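Prolyl 4-hydroxylase alpha subunit Fe(2+) 2OG dioxygenase domain-containing protein (Burkholderia ambifaria, PDB 3W20) probably acts as a 2-oxoglutarate-dependent dioxygenase on N-substituted L-amino acids, with a zinc ion held in the metal site of this model. Local coordinates at residues 50-55 and 140-145; 110-115 and 180-185; 114-119 and 235-240; 35-40 and 228-233. All coordinates share one frame; numbering follows the deposited sequence.

From the N terminus, strand 37-41 supplies the first half of contact 4, and only at 228-233 does that loop close, laying the large sheet against the small three-stranded one. Contacts 1 and 2 nest inside it. Contact 1 runs from helix 48-52 to strand 139-143 and crosses contacts 2 and 3, both of which start on helix 111-120. Contact 2 closes at strand 178-185. Contact 3 closes last, at strand 236-241, beyond the end of contact 4, and so crosses it. Strands 178-185, 236-241 and 37-41 are successive neighbours in the large sheet, so contacts 2 and 3 mount one helix on adjoining strands.

Contact 1: residues 50-55 and 140-145; sequences AWWDDE and RRVYEP
R140 lies over W52, and this overlap is the dense part of the contact. CD of R140 makes a CH-pi contact, 3.8 Å from the centroid of the W52 six-membered ring. A bend at chi3 (-54°) then carries the guanidinium over the five-membered ring in a cation-pi stack, the planes 27° apart. There NH1 of R140 donates to W52 O at 2.8 Å, with an N-H...O angle of 145°, coming from above the carbonyl plane. W52 NE1 and R140 NH1, 3.4 Å apart, are both donors and make no bond. The joint ties helix 48-52 to strand 139-143 of the double-stranded beta-helix; R256 makes a second cation-pi contact with W52. Away from the stack the packing thins: exposed V142 touches W52 CH2 at the ring edge through CG2 (3.9 Å), and D53 OD1, also on an exposed residue, stays 5.3 Å from R140 NH1. R141, a 2-oxoglutarate-binding residue (no ligand is bound here), starts off away from W52; T139 OG1 is hydrogen-bonded to its NE, and D273 forms a salt bridge with its NH1.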
loop_
_atom_site.group_PDB
_atom_site.type_symbol
_atom_site.label_atom_id
_atom_site.label_comp_id
_atom_site.label_asym_id
_atom_site.label_seq_id
_atom_site.Cartn_x
_atom_site.Cartn_y
_atom_site.Cartn_z
ATOM N N ALA A 50 -14.794 -25.802 10.804
ATOM C CA ALA A 50 -14.856 -24.616 11.668
ATOM C C ALA A 50 -13.638 -23.683 11.457
ATOM O O ALA A 50 -13.768 -22.462 11.587
ATOM C CB ALA A 50 -14.999 -24.997 13.157
ATOM N N TRP A 51 -12.463 -24.257 11.126
ATOM C CA TRP A 51 -11.266 -23.441 10.915
ATOM C C TRP A 51 -11.324 -22.685 9.617
ATOM O O TRP A 51 -10.825 -21.552 9.522
ATOM C CB TRP A 51 -10.054 -24.337 10.952
ATOM C CG TRP A 51 -9.720 -24.745 12.314
ATOM C CD1 TRP A 51 -10.431 -25.609 13.158
ATOM C CD2 TRP A 51 -8.504 -24.405 13.033
ATOM N NE1 TRP A 51 -9.728 -25.802 14.344
ATOM C CE2 TRP A 51 -8.597 -25.056 14.346
ATOM C CE3 TRP A 51 -7.407 -23.599 12.756
ATOM C CZ2 TRP A 51 -7.597 -24.931 15.301
ATOM C CZ3 TRP A 51 -6.419 -23.459 13.728
ATOM C CH2 TRP A 51 -6.498 -24.127 14.971
ATOM N N TRP A 52 -11.969 -23.273 8.608
ATOM C CA TRP A 52 -12.137 -22.577 7.356
ATOM C C TRP A 52 -13.212 -21.527 7.374
ATOM O O TRP A 52 -13.049 -20.402 6.834
ATOM C CB TRP A 52 -12.493 -23.600 6.293
ATOM C CG TRP A 52 -12.632 -23.007 4.931
ATOM C CD1 TRP A 52 -13.784 -22.464 4.337
ATOM C CD2 TRP A 52 -11.609 -22.960 3.906
ATOM N NE1 TRP A 52 -13.511 -22.043 3.060
ATOM C CE2 TRP A 52 -12.226 -22.330 2.736
ATOM C CE3 TRP A 52 -10.246 -23.315 3.856
ATOM C CZ2 TRP A 52 -11.518 -22.102 1.572
ATOM C CZ3 TRP A 52 -9.543 -23.074 2.666
ATOM C CH2 TRP A 52 -10.168 -22.492 1.538
ATOM N N ASP A 53 -14.345 -21.916 7.942
ATOM C CA ASP A 53 -15.511 -21.004 8.037
ATOM C C ASP A 53 -15.396 -19.973 9.152
ATOM O O ASP A 53 -16.309 -19.196 9.335
ATOM C CB ASP A 53 -16.790 -21.839 8.307
ATOM C CG ASP A 53 -17.024 -22.933 7.284
ATOM O OD1 ASP A 53 -16.497 -22.857 6.174
ATOM O OD2 ASP A 53 -17.727 -23.898 7.625
ATOM N N ASP A 54 -14.313 -19.977 9.938
ATOM C CA ASP A 54 -13.974 -18.901 10.890
ATOM C C ASP A 54 -14.402 -17.504 10.406
ATOM O O ASP A 54 -14.037 -17.064 9.311
ATOM C CB ASP A 54 -12.449 -18.909 11.125
ATOM C CG ASP A 54 -12.011 -18.161 12.367
ATOM O OD1 ASP A 54 -12.267 -16.947 12.558
ATOM O OD2 ASP A 54 -11.318 -18.807 13.184
ATOM N N GLU A 55 -15.158 -16.784 11.243
ATOM C CA GLU A 55 -15.718 -15.477 10.841
ATOM C C GLU A 55 -14.666 -14.407 10.461
ATOM O O GLU A 55 -14.976 -13.456 9.740
ATOM C CB GLU A 55 -16.716 -14.952 11.916
ATOM C CG GLU A 55 -17.864 -15.917 12.242
ATOM C CD GLU A 55 -17.507 -16.917 13.367
ATOM O OE1 GLU A 55 -16.473 -17.640 13.249
ATOM O OE2 GLU A 55 -18.256 -16.966 14.388
ATOM N N ARG A 140 -6.561 -18.152 2.723
ATOM C CA ARG A 140 -7.155 -19.444 2.465
ATOM C C ARG A 140 -6.942 -19.799 1.011
ATOM O O ARG A 140 -7.067 -18.926 0.112
ATOM C CB ARG A 140 -8.680 -19.347 2.745
ATOM C CG ARG A 140 -9.021 -19.255 4.183
ATOM C CD ARG A 140 -10.557 -19.379 4.428
ATOM N NE ARG A 140 -11.270 -18.411 3.623
ATOM C CZ ARG A 140 -12.606 -18.218 3.640
ATOM N NH1 ARG A 140 -13.388 -18.920 4.436
ATOM N NH2 ARG A 140 -13.146 -17.313 2.848
ATOM N N ARG A 141 -6.629 -21.049 0.713
ATOM C CA ARG A 141 -6.087 -21.404 -0.606
ATOM C C ARG A 141 -6.954 -22.519 -1.121
ATOM O O ARG A 141 -7.183 -23.547 -0.416
ATOM C CB ARG A 141 -4.598 -21.866 -0.480
ATOM C CG ARG A 141 -3.597 -20.727 -0.124
ATOM C CD ARG A 141 -2.320 -21.270 0.534
ATOM N NE ARG A 141 -1.458 -20.233 1.131
ATOM C CZ ARG A 141 -0.351 -20.486 1.812
ATOM N NH1 ARG A 141 0.400 -19.446 2.319
ATOM N NH2 ARG A 141 0.022 -21.767 2.024
ATOM N N VAL A 142 -7.474 -22.335 -2.329
ATOM C CA VAL A 142 -8.231 -23.379 -3.045
ATOM C C VAL A 142 -7.339 -23.873 -4.212
ATOM O O VAL A 142 -6.851 -23.082 -5.019
ATOM C CB VAL A 142 -9.597 -22.826 -3.558
ATOM C CG1 VAL A 142 -10.362 -23.874 -4.334
ATOM C CG2 VAL A 142 -10.445 -22.301 -2.382
ATOM N N TYR A 143 -7.092 -25.173 -4.276
ATOM C CA TYR A 143 -6.291 -25.755 -5.368
ATOM C C TYR A 143 -7.310 -26.558 -6.208
ATOM O O TYR A 143 -7.783 -27.580 -5.721
ATOM C CB TYR A 143 -5.223 -26.698 -4.795
ATOM C CG TYR A 143 -4.164 -25.954 -3.990
ATOM C CD1 TYR A 143 -3.001 -25.499 -4.601
ATOM C CD2 TYR A 143 -4.356 -25.660 -2.630
ATOM C CE1 TYR A 143 -2.025 -24.789 -3.910
ATOM C CE2 TYR A 143 -3.392 -24.932 -1.931
ATOM C CZ TYR A 143 -2.223 -24.519 -2.562
ATOM O OH TYR A 143 -1.253 -23.805 -1.902
ATOM N N GLU A 144 -7.687 -26.066 -7.405
ATOM C CA GLU A 144 -8.581 -26.839 -8.331
ATOM C C GLU A 144 -7.712 -27.725 -9.226
ATOM O O GLU A 144 -6.581 -27.328 -9.563
ATOM C CB GLU A 144 -9.486 -25.955 -9.208
ATOM C CG GLU A 144 -10.509 -25.073 -8.477
ATOM C CD GLU A 144 -11.624 -25.835 -7.739
ATOM O OE1 GLU A 144 -11.627 -27.087 -7.712
ATOM O OE2 GLU A 144 -12.515 -25.170 -7.153
ATOM N N PRO A 145 -8.205 -28.929 -9.572
ATOM C CA PRO A 145 -7.551 -29.852 -10.496
ATOM C C PRO A 145 -6.886 -29.159 -11.693
ATOM O O PRO A 145 -7.520 -28.368 -12.370
ATOM C CB PRO A 145 -8.716 -30.715 -10.967
ATOM C CG PRO A 145 -9.573 -30.819 -9.748
ATOM C CD PRO A 145 -9.414 -29.542 -8.983
#

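Contact 2: residues 110-115 and 180-185; sequences TRFVRL and GFLTIQ
Where helix 111-120 packs on the outer face of the large sheet of the double-stranded beta-helix, F112 meets L182 and G180 of strand 178-185. With CG anti to the backbone N (chi1 -179°), the phenyl ring reaches from the helix to the strand. Its CE1 lies 3.8 Å from L182 CB, an oblique meeting in which the two side chains run past each other in opposite directions. Farther along the F112 ring, CZ approaches G180 O to 3.9 Å, the oxygen lying at the ring edge close to its plane. No hydrogen bond links the two segments; the buried ring meets an aliphatic carbon and, at its edge, a carbonyl oxygen. M258 and L260 of the neighbouring strand 255-265 also touch F112, while W51 of helix 48-52 packs on L182. Strand 178-185 ends in a classic beta bulge, where I184 and Q185 both face R256. At the helix start T110 is the N-cap: its OG1 accepts from V113 N at 3.1 Å, with an N-H...O angle of 160°.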
loop_
_atom_site.group_PDB
_atom_site.type_symbol
_atom_site.label_atom_id
_atom_site.label_comp_id
_atom_site.label_asym_id
_atom_site.label_seq_id
_atom_site.Cartn_x
_atom_site.Cartn_y
_atom_site.Cartn_z
ATOM N N THR A 110 -8.670 -14.953 13.578
ATOM C CA THR A 110 -8.886 -16.327 13.188
ATOM C C THR A 110 -8.165 -17.306 14.086
ATOM O O THR A 110 -7.097 -17.004 14.616
ATOM C CB THR A 110 -8.520 -16.609 11.705
ATOM O OG1 THR A 110 -7.119 -16.517 11.545
ATOM C CG2 THR A 110 -9.169 -15.651 10.777
ATOM N N ARG A 111 -8.739 -18.500 14.268
ATOM C CA ARG A 111 -8.056 -19.524 15.017
ATOM C C ARG A 111 -6.709 -19.903 14.435
ATOM O O ARG A 111 -5.702 -20.115 15.160
ATOM C CB ARG A 111 -8.907 -20.750 15.085
ATOM C CG ARG A 111 -8.497 -21.453 16.329
ATOM C CD ARG A 111 -9.601 -22.343 16.769
ATOM N NE ARG A 111 -9.027 -23.354 17.659
ATOM C CZ ARG A 111 -9.706 -24.391 18.108
ATOM N NH1 ARG A 111 -10.963 -24.558 17.704
ATOM N NH2 ARG A 111 -9.129 -25.266 18.894
ATOM N N PHE A 112 -6.673 -19.906 13.109
ATOM C CA PHE A 112 -5.434 -20.198 12.393
ATOM C C PHE A 112 -4.321 -19.197 12.728
ATOM O O PHE A 112 -3.215 -19.615 13.024
ATOM C CB PHE A 112 -5.681 -20.288 10.863
ATOM C CG PHE A 112 -4.418 -20.604 10.092
ATOM C CD1 PHE A 112 -3.805 -21.823 10.232
ATOM C CD2 PHE A 112 -3.821 -19.655 9.281
ATOM C CE1 PHE A 112 -2.605 -22.103 9.535
ATOM C CE2 PHE A 112 -2.623 -19.924 8.593
ATOM C CZ PHE A 112 -2.018 -21.130 8.726
ATOM N N VAL A 113 -4.597 -17.900 12.649
ATOM C CA VAL A 113 -3.553 -16.863 12.886
ATOM C C VAL A 113 -3.222 -16.909 14.381
ATOM O O VAL A 113 -2.060 -16.906 14.740
ATOM C CB VAL A 113 -3.979 -15.480 12.402
ATOM C CG1 VAL A 113 -2.990 -14.375 12.852
ATOM C CG2 VAL A 113 -4.035 -15.438 10.904
ATOM N N ARG A 114 -4.256 -17.080 15.222
ATOM C CA ARG A 114 -4.038 -17.137 16.665
ATOM C C ARG A 114 -3.154 -18.339 17.082
ATOM O O ARG A 114 -2.431 -18.272 18.072
ATOM C CB ARG A 114 -5.371 -17.138 17.414
ATOM C CG ARG A 114 -6.040 -15.787 17.469
ATOM C CD ARG A 114 -7.391 -15.936 18.166
ATOM N NE ARG A 114 -8.021 -14.624 18.144
ATOM C CZ ARG A 114 -7.997 -13.743 19.146
ATOM N NH1 ARG A 114 -7.439 -14.046 20.323
ATOM N NH2 ARG A 114 -8.547 -12.550 18.960
ATOM N N LEU A 115 -3.155 -19.418 16.313
ATOM C CA LEU A 115 -2.218 -20.505 16.565
ATOM C C LEU A 115 -0.795 -20.015 16.734
ATOM O O LEU A 115 -0.112 -20.331 17.703
ATOM C CB LEU A 115 -2.324 -21.563 15.456
ATOM C CG LEU A 115 -2.079 -23.020 15.685
ATOM C CD1 LEU A 115 -2.955 -23.538 16.826
ATOM C CD2 LEU A 115 -2.442 -23.667 14.356
ATOM N N GLY A 180 3.892 -22.261 6.747
ATOM C CA GLY A 180 3.064 -23.056 7.666
ATOM C C GLY A 180 1.717 -23.164 6.962
ATOM O O GLY A 180 1.105 -22.095 6.630
ATOM N N PHE A 181 1.218 -24.394 6.688
ATOM C CA PHE A 181 -0.156 -24.437 6.141
ATOM C C PHE A 181 -0.899 -25.610 6.747
ATOM O O PHE A 181 -0.301 -26.702 7.005
ATOM C CB PHE A 181 -0.141 -24.529 4.590
ATOM C CG PHE A 181 0.534 -25.797 4.031
ATOM C CD1 PHE A 181 -0.212 -26.948 3.751
ATOM C CD2 PHE A 181 1.935 -25.827 3.783
ATOM C CE1 PHE A 181 0.400 -28.105 3.230
ATOM C CE2 PHE A 181 2.541 -26.972 3.277
ATOM C CZ PHE A 181 1.804 -28.141 2.983
ATOM N N LEU A 182 -2.151 -25.328 7.081
ATOM C CA LEU A 182 -3.044 -26.319 7.703
ATOM C C LEU A 182 -3.906 -26.868 6.549
ATOM O O LEU A 182 -4.467 -26.087 5.783
ATOM C CB LEU A 182 -3.944 -25.611 8.704
ATOM C CG LEU A 182 -5.083 -26.522 9.253
ATOM C CD1 LEU A 182 -4.575 -27.742 10.047
ATOM C CD2 LEU A 182 -5.905 -25.619 10.182
ATOM N N THR A 183 -3.938 -28.198 6.402
ATOM C CA THR A 183 -4.742 -28.800 5.304
ATOM C C THR A 183 -6.155 -28.992 5.883
ATOM O O THR A 183 -6.335 -29.451 7.025
ATOM C CB THR A 183 -4.093 -30.113 4.794
ATOM O OG1 THR A 183 -2.804 -29.786 4.229
ATOM C CG2 THR A 183 -4.924 -30.679 3.593
ATOM N N ILE A 184 -7.108 -28.559 5.083
ATOM C CA ILE A 184 -8.550 -28.601 5.454
ATOM C C ILE A 184 -9.298 -29.694 4.660
ATOM O O ILE A 184 -10.033 -30.488 5.270
ATOM C CB ILE A 184 -9.200 -27.222 5.219
ATOM C CG1 ILE A 184 -8.587 -26.167 6.182
ATOM C CG2 ILE A 184 -10.708 -27.275 5.505
ATOM C CD1 ILE A 184 -8.767 -26.420 7.663
ATOM N N GLN A 185 -9.101 -29.705 3.334
ATOM C CA GLN A 185 -9.651 -30.738 2.410
ATOM C C GLN A 185 -8.578 -31.304 1.512
ATOM O O GLN A 185 -7.897 -30.551 0.802
ATOM C CB GLN A 185 -10.770 -30.082 1.551
ATOM C CG GLN A 185 -11.367 -30.986 0.472
ATOM C CD GLN A 185 -12.565 -30.368 -0.232
ATOM O OE1 GLN A 185 -12.770 -29.163 -0.235
ATOM N NE2 GLN A 185 -13.368 -31.219 -0.837
#

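Contact 3: residues 114-119 and 235-240; sequences RLFSDA and GQLTLF
F116 swings its ring toward strand 236-241 with CG anti to its carbonyl carbon (chi1 -57°), and L237 answers from the strand with CG trans to the backbone N (chi1 175°). L239 joins them two residues on. The leucine methyls meet the ring at adjacent rim atoms: F116 CZ is 4.2 Å from L237 CD1, and F116 CE1 is 4.0 Å from L239 CD2. Both methyls lie at the edge of the ring, near its plane. L237 comes at F116 head-on, from the opposite direction, while L239 slides past it. One residue earlier in the helix, L115 adds a looser touch, its CD2 being 4.3 Å from L237 CD2. The axes of segments 114-119 and 236-240 approach to 13.2 Å at an angle of 60°, so side chains alone bridge the gap, and no hydrogen bond joins the segments. I23 of helix 23-31 touches both L115 and L237, and L30 of that helix reaches L239, so a second helix shares this apolar layer. Helices packed in this way against the large sheet are a regular feature of 2-oxoglutarate dioxygenases built on the double-stranded beta-helix.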
loop_
_atom_site.group_PDB
_atom_site.type_symbol
_atom_site.label_atom_id
_atom_site.label_comp_id
_atom_site.label_asym_id
_atom_site.label_seq_id
_atom_site.Cartn_x
_atom_site.Cartn_y
_atom_site.Cartn_z
ATOM N N ARG A 114 -4.256 -17.080 15.222
ATOM C CA ARG A 114 -4.038 -17.137 16.665
ATOM C C ARG A 114 -3.154 -18.339 17.082
ATOM O O ARG A 114 -2.431 -18.272 18.072
ATOM C CB ARG A 114 -5.371 -17.138 17.414
ATOM C CG ARG A 114 -6.040 -15.787 17.469
ATOM C CD ARG A 114 -7.391 -15.936 18.166
ATOM N NE ARG A 114 -8.021 -14.624 18.144
ATOM C CZ ARG A 114 -7.997 -13.743 19.146
ATOM N NH1 ARG A 114 -7.439 -14.046 20.323
ATOM N NH2 ARG A 114 -8.547 -12.550 18.960
ATOM N N LEU A 115 -3.155 -19.418 16.313
ATOM C CA LEU A 115 -2.218 -20.505 16.565
ATOM C C LEU A 115 -0.795 -20.015 16.734
ATOM O O LEU A 115 -0.112 -20.331 17.703
ATOM C CB LEU A 115 -2.324 -21.563 15.456
ATOM C CG LEU A 115 -2.079 -23.020 15.685
ATOM C CD1 LEU A 115 -2.955 -23.538 16.826
ATOM C CD2 LEU A 115 -2.442 -23.667 14.356
ATOM N N PHE A 116 -0.357 -19.161 15.812
ATOM C CA PHE A 116 0.943 -18.590 15.899
ATOM C C PHE A 116 1.050 -17.389 16.787
ATOM O O PHE A 116 2.053 -17.280 17.506
ATOM C CB PHE A 116 1.374 -18.214 14.446
ATOM C CG PHE A 116 1.342 -19.393 13.544
ATOM C CD1 PHE A 116 2.415 -20.281 13.561
ATOM C CD2 PHE A 116 0.231 -19.686 12.778
ATOM C CE1 PHE A 116 2.412 -21.404 12.729
ATOM C CE2 PHE A 116 0.217 -20.805 11.947
ATOM C CZ PHE A 116 1.286 -21.668 11.938
ATOM N N SER A 117 0.064 -16.469 16.794
ATOM C CA SER A 117 0.230 -15.304 17.695
ATOM C C SER A 117 0.364 -15.751 19.174
ATOM O O SER A 117 1.180 -15.247 19.940
ATOM C CB SER A 117 -0.869 -14.236 17.507
ATOM O OG SER A 117 -2.190 -14.699 17.518
ATOM N N ASP A 118 -0.433 -16.742 19.550
ATOM C CA ASP A 118 -0.374 -17.313 20.879
ATOM C C ASP A 118 0.891 -18.075 21.146
ATOM O O ASP A 118 1.491 -17.917 22.199
ATOM C CB ASP A 118 -1.572 -18.251 21.134
ATOM C CG ASP A 118 -2.894 -17.512 21.174
ATOM O OD1 ASP A 118 -2.919 -16.280 21.259
ATOM O OD2 ASP A 118 -3.928 -18.143 21.050
ATOM N N ALA A 119 1.288 -18.935 20.233
ATOM C CA ALA A 119 2.411 -19.747 20.518
ATOM C C ALA A 119 3.728 -18.935 20.569
ATOM O O ALA A 119 4.623 -19.241 21.351
ATOM C CB ALA A 119 2.509 -20.874 19.518
ATOM N N GLY A 235 -6.395 -31.700 8.792
ATOM C CA GLY A 235 -6.220 -31.496 10.227
ATOM C C GLY A 235 -4.727 -31.362 10.544
ATOM O O GLY A 235 -4.355 -30.957 11.642
ATOM N N GLN A 236 -3.878 -31.697 9.576
ATOM C CA GLN A 236 -2.391 -31.589 9.786
ATOM C C GLN A 236 -1.847 -30.198 9.405
ATOM O O GLN A 236 -2.228 -29.641 8.395
ATOM C CB GLN A 236 -1.591 -32.731 9.119
ATOM C CG GLN A 236 -1.946 -34.133 9.639
ATOM C CD GLN A 236 -1.056 -35.212 9.000
ATOM O OE1 GLN A 236 -0.820 -35.217 7.799
ATOM N NE2 GLN A 236 -0.518 -36.083 9.836
ATOM N N LEU A 237 -0.924 -29.699 10.236
ATOM C CA LEU A 237 -0.227 -28.432 9.967
ATOM C C LEU A 237 1.169 -28.848 9.510
ATOM O O LEU A 237 1.844 -29.591 10.211
ATOM C CB LEU A 237 -0.071 -27.686 11.277
ATOM C CG LEU A 237 0.761 -26.381 11.207
ATOM C CD1 LEU A 237 0.148 -25.314 10.265
ATOM C CD2 LEU A 237 0.856 -25.854 12.653
ATOM N N THR A 238 1.582 -28.329 8.359
ATOM C CA THR A 238 2.904 -28.605 7.859
ATOM C C THR A 238 3.756 -27.315 8.018
ATOM O O THR A 238 3.326 -26.275 7.513
ATOM C CB THR A 238 2.797 -28.960 6.395
ATOM O OG1 THR A 238 2.038 -30.181 6.321
ATOM C CG2 THR A 238 4.175 -29.324 5.814
ATOM N N LEU A 239 4.905 -27.431 8.679
ATOM C CA LEU A 239 5.799 -26.304 8.938
ATOM C C LEU A 239 7.129 -26.682 8.267
ATOM O O LEU A 239 7.581 -27.857 8.400
ATOM C CB LEU A 239 5.983 -26.142 10.402
ATOM C CG LEU A 239 4.696 -25.868 11.213
ATOM C CD1 LEU A 239 5.053 -26.042 12.669
ATOM C CD2 LEU A 239 4.396 -24.409 10.902
ATOM N N PHE A 240 7.661 -25.819 7.397
ATOM C CA PHE A 240 8.846 -26.194 6.723
ATOM C C PHE A 240 9.721 -25.006 6.383
ATOM O O PHE A 240 9.255 -23.852 6.386
ATOM C CB PHE A 240 8.547 -26.914 5.361
ATOM C CG PHE A 240 7.788 -26.067 4.376
ATOM C CD1 PHE A 240 8.408 -25.560 3.219
ATOM C CD2 PHE A 240 6.416 -25.827 4.568
ATOM C CE1 PHE A 240 7.666 -24.758 2.312
ATOM C CE2 PHE A 240 5.683 -25.029 3.675
ATOM C CZ PHE A 240 6.288 -24.522 2.537
#

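Contact 4: residues 35-40 and 228-233; sequences ADAIVM and IMLKPQ
D36, whose CB meets I228 CD1 at 4.2 Å, carries the one flat group among the touching side chains, and its carboxylate looks elsewhere: OD1 makes a salt bridge with R11, and OD2 is hydrogen-bonded to the backbone N of F12. No ring or amide is stacked between the segments, so the rest of the contact is methyl against methyl. L230 makes two of the three side-chain contacts. Its chi1 of -67° sets CG beside the backbone N, and its two branches part to reach alternate residues of strand 37-41. CD1 of L230 lies 4.2 Å from A37 CB, while CD2 of L230 lies 4.2 Å from V39 CG2. The valine and leucine side chains pass each other in opposite directions. I38, between these two partners, points away from 228-233 and touches A26 and L30 of helix 23-31. D36 and A37 both face M10, forming a classic beta bulge where strand 37-41 begins. M10 also touches L230, and M195 of strand 193-196 touches D36, A37 and I228. This packing sets the large sheet against strand 227-230, an outer strand of the small sheet, the two layers of the double-stranded beta-helix, with L230 about 8 Å from the zinc ligand H246, side chain to side chain. Between these segments the contact is apolar and buried, with no hydrogen bond across.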
loop_
_atom_site.group_PDB
_atom_site.type_symbol
_atom_site.label_atom_id
_atom_site.label_comp_id
_atom_site.label_asym_id
_atom_site.label_seq_id
_atom_site.Cartn_x
_atom_site.Cartn_y
_atom_site.Cartn_z
ATOM N N ALA A 35 15.449 -29.255 11.896
ATOM C CA ALA A 35 14.513 -30.042 11.075
ATOM C C ALA A 35 14.317 -29.305 9.739
ATOM O O ALA A 35 14.478 -28.082 9.670
ATOM C CB ALA A 35 13.188 -30.151 11.786
ATOM N N ASP A 36 13.979 -30.044 8.672
ATOM C CA ASP A 36 13.621 -29.382 7.459
ATOM C C ASP A 36 12.090 -29.188 7.345
ATOM O O ASP A 36 11.627 -28.233 6.762
ATOM C CB ASP A 36 14.215 -30.194 6.320
ATOM C CG ASP A 36 15.714 -30.317 6.456
ATOM O OD1 ASP A 36 16.348 -29.255 6.514
ATOM O OD2 ASP A 36 16.243 -31.436 6.685
ATOM N N ALA A 37 11.329 -30.134 7.842
ATOM C CA ALA A 37 9.873 -30.029 7.906
ATOM C C ALA A 37 9.345 -30.737 9.111
ATOM O O ALA A 37 9.947 -31.695 9.626
ATOM C CB ALA A 37 9.209 -30.589 6.636
ATOM N N ILE A 38 8.225 -30.261 9.584
ATOM C CA ILE A 38 7.497 -30.857 10.731
ATOM C C ILE A 38 6.029 -30.883 10.352
ATOM O O ILE A 38 5.417 -29.857 9.921
ATOM C CB ILE A 38 7.696 -30.076 12.013
ATOM C CG1 ILE A 38 9.208 -30.030 12.355
ATOM C CG2 ILE A 38 7.011 -30.818 13.214
ATOM C CD1 ILE A 38 9.503 -29.296 13.695
ATOM N N VAL A 39 5.432 -32.066 10.529
ATOM C CA VAL A 39 3.993 -32.202 10.285
ATOM C C VAL A 39 3.265 -32.539 11.581
ATOM O O VAL A 39 3.634 -33.508 12.262
ATOM C CB VAL A 39 3.693 -33.273 9.231
ATOM C CG1 VAL A 39 2.162 -33.351 9.068
ATOM C CG2 VAL A 39 4.324 -32.890 7.882
HETATM N N MSE A 40 2.251 -31.753 11.963
HETATM C CA MSE A 40 1.630 -31.871 13.293
HETATM C C MSE A 40 0.111 -32.071 13.177
HETATM O O MSE A 40 -0.539 -31.488 12.344
HETATM C CB MSE A 40 1.836 -30.516 14.064
HETATM C CG MSE A 40 3.308 -30.093 14.027
HETATM SE SE MSE A 40 3.506 -28.449 15.129
HETATM C CE MSE A 40 3.008 -29.216 16.848
ATOM N N ILE A 228 12.239 -34.895 0.212
ATOM C CA ILE A 228 11.282 -35.347 1.226
ATOM C C ILE A 228 9.949 -35.243 0.563
ATOM O O ILE A 228 9.554 -34.154 0.079
ATOM C CB ILE A 228 11.332 -34.371 2.400
ATOM C CG1 ILE A 228 12.685 -34.510 3.081
ATOM C CG2 ILE A 228 10.206 -34.670 3.363
ATOM C CD1 ILE A 228 12.873 -33.518 4.218
HETATM N N MSE A 229 9.233 -36.383 0.433
HETATM C CA MSE A 229 7.821 -36.342 -0.007
HETATM C C MSE A 229 6.850 -36.360 1.165
HETATM O O MSE A 229 6.925 -37.187 2.038
HETATM C CB MSE A 229 7.527 -37.451 -1.062
HETATM C CG MSE A 229 8.270 -37.107 -2.365
HETATM SE SE MSE A 229 8.106 -38.623 -3.629
HETATM C CE MSE A 229 6.170 -38.896 -3.428
ATOM N N LEU A 230 5.932 -35.374 1.204
ATOM C CA LEU A 230 5.004 -35.213 2.299
ATOM C C LEU A 230 3.580 -35.358 1.727
ATOM O O LEU A 230 3.379 -34.970 0.578
ATOM C CB LEU A 230 5.126 -33.757 2.802
ATOM C CG LEU A 230 6.428 -33.329 3.469
ATOM C CD1 LEU A 230 6.327 -31.888 3.930
ATOM C CD2 LEU A 230 6.638 -34.237 4.667
ATOM N N LYS A 231 2.679 -35.993 2.473
ATOM C CA LYS A 231 1.274 -36.068 2.076
ATOM C C LYS A 231 0.460 -35.614 3.278
ATOM O O LYS A 231 -0.089 -36.442 4.029
ATOM C CB LYS A 231 0.882 -37.538 1.753
ATOM C CG LYS A 231 1.614 -38.240 0.609
ATOM C CD LYS A 231 1.236 -37.732 -0.769
ATOM C CE LYS A 231 1.584 -38.802 -1.839
ATOM N NZ LYS A 231 1.268 -38.403 -3.233
ATOM N N PRO A 232 0.418 -34.310 3.547
ATOM C CA PRO A 232 -0.278 -33.833 4.749
ATOM C C PRO A 232 -1.804 -34.132 4.570
ATOM O O PRO A 232 -2.348 -33.980 3.448
ATOM C CB PRO A 232 0.006 -32.313 4.760
ATOM C CG PRO A 232 1.109 -32.101 3.811
ATOM C CD PRO A 232 1.042 -33.223 2.779
ATOM N N GLN A 233 -2.433 -34.524 5.650
ATOM C CA GLN A 233 -3.851 -34.919 5.647
ATOM C C GLN A 233 -4.689 -33.822 6.251
ATOM O O GLN A 233 -4.214 -33.017 7.057
ATOM C CB GLN A 233 -4.024 -36.202 6.465
ATOM C CG GLN A 233 -3.161 -37.366 5.917
ATOM C CD GLN A 233 -3.582 -37.696 4.494
ATOM O OE1 GLN A 233 -2.822 -37.580 3.510
ATOM N NE2 GLN A 233 -4.836 -38.042 4.363
#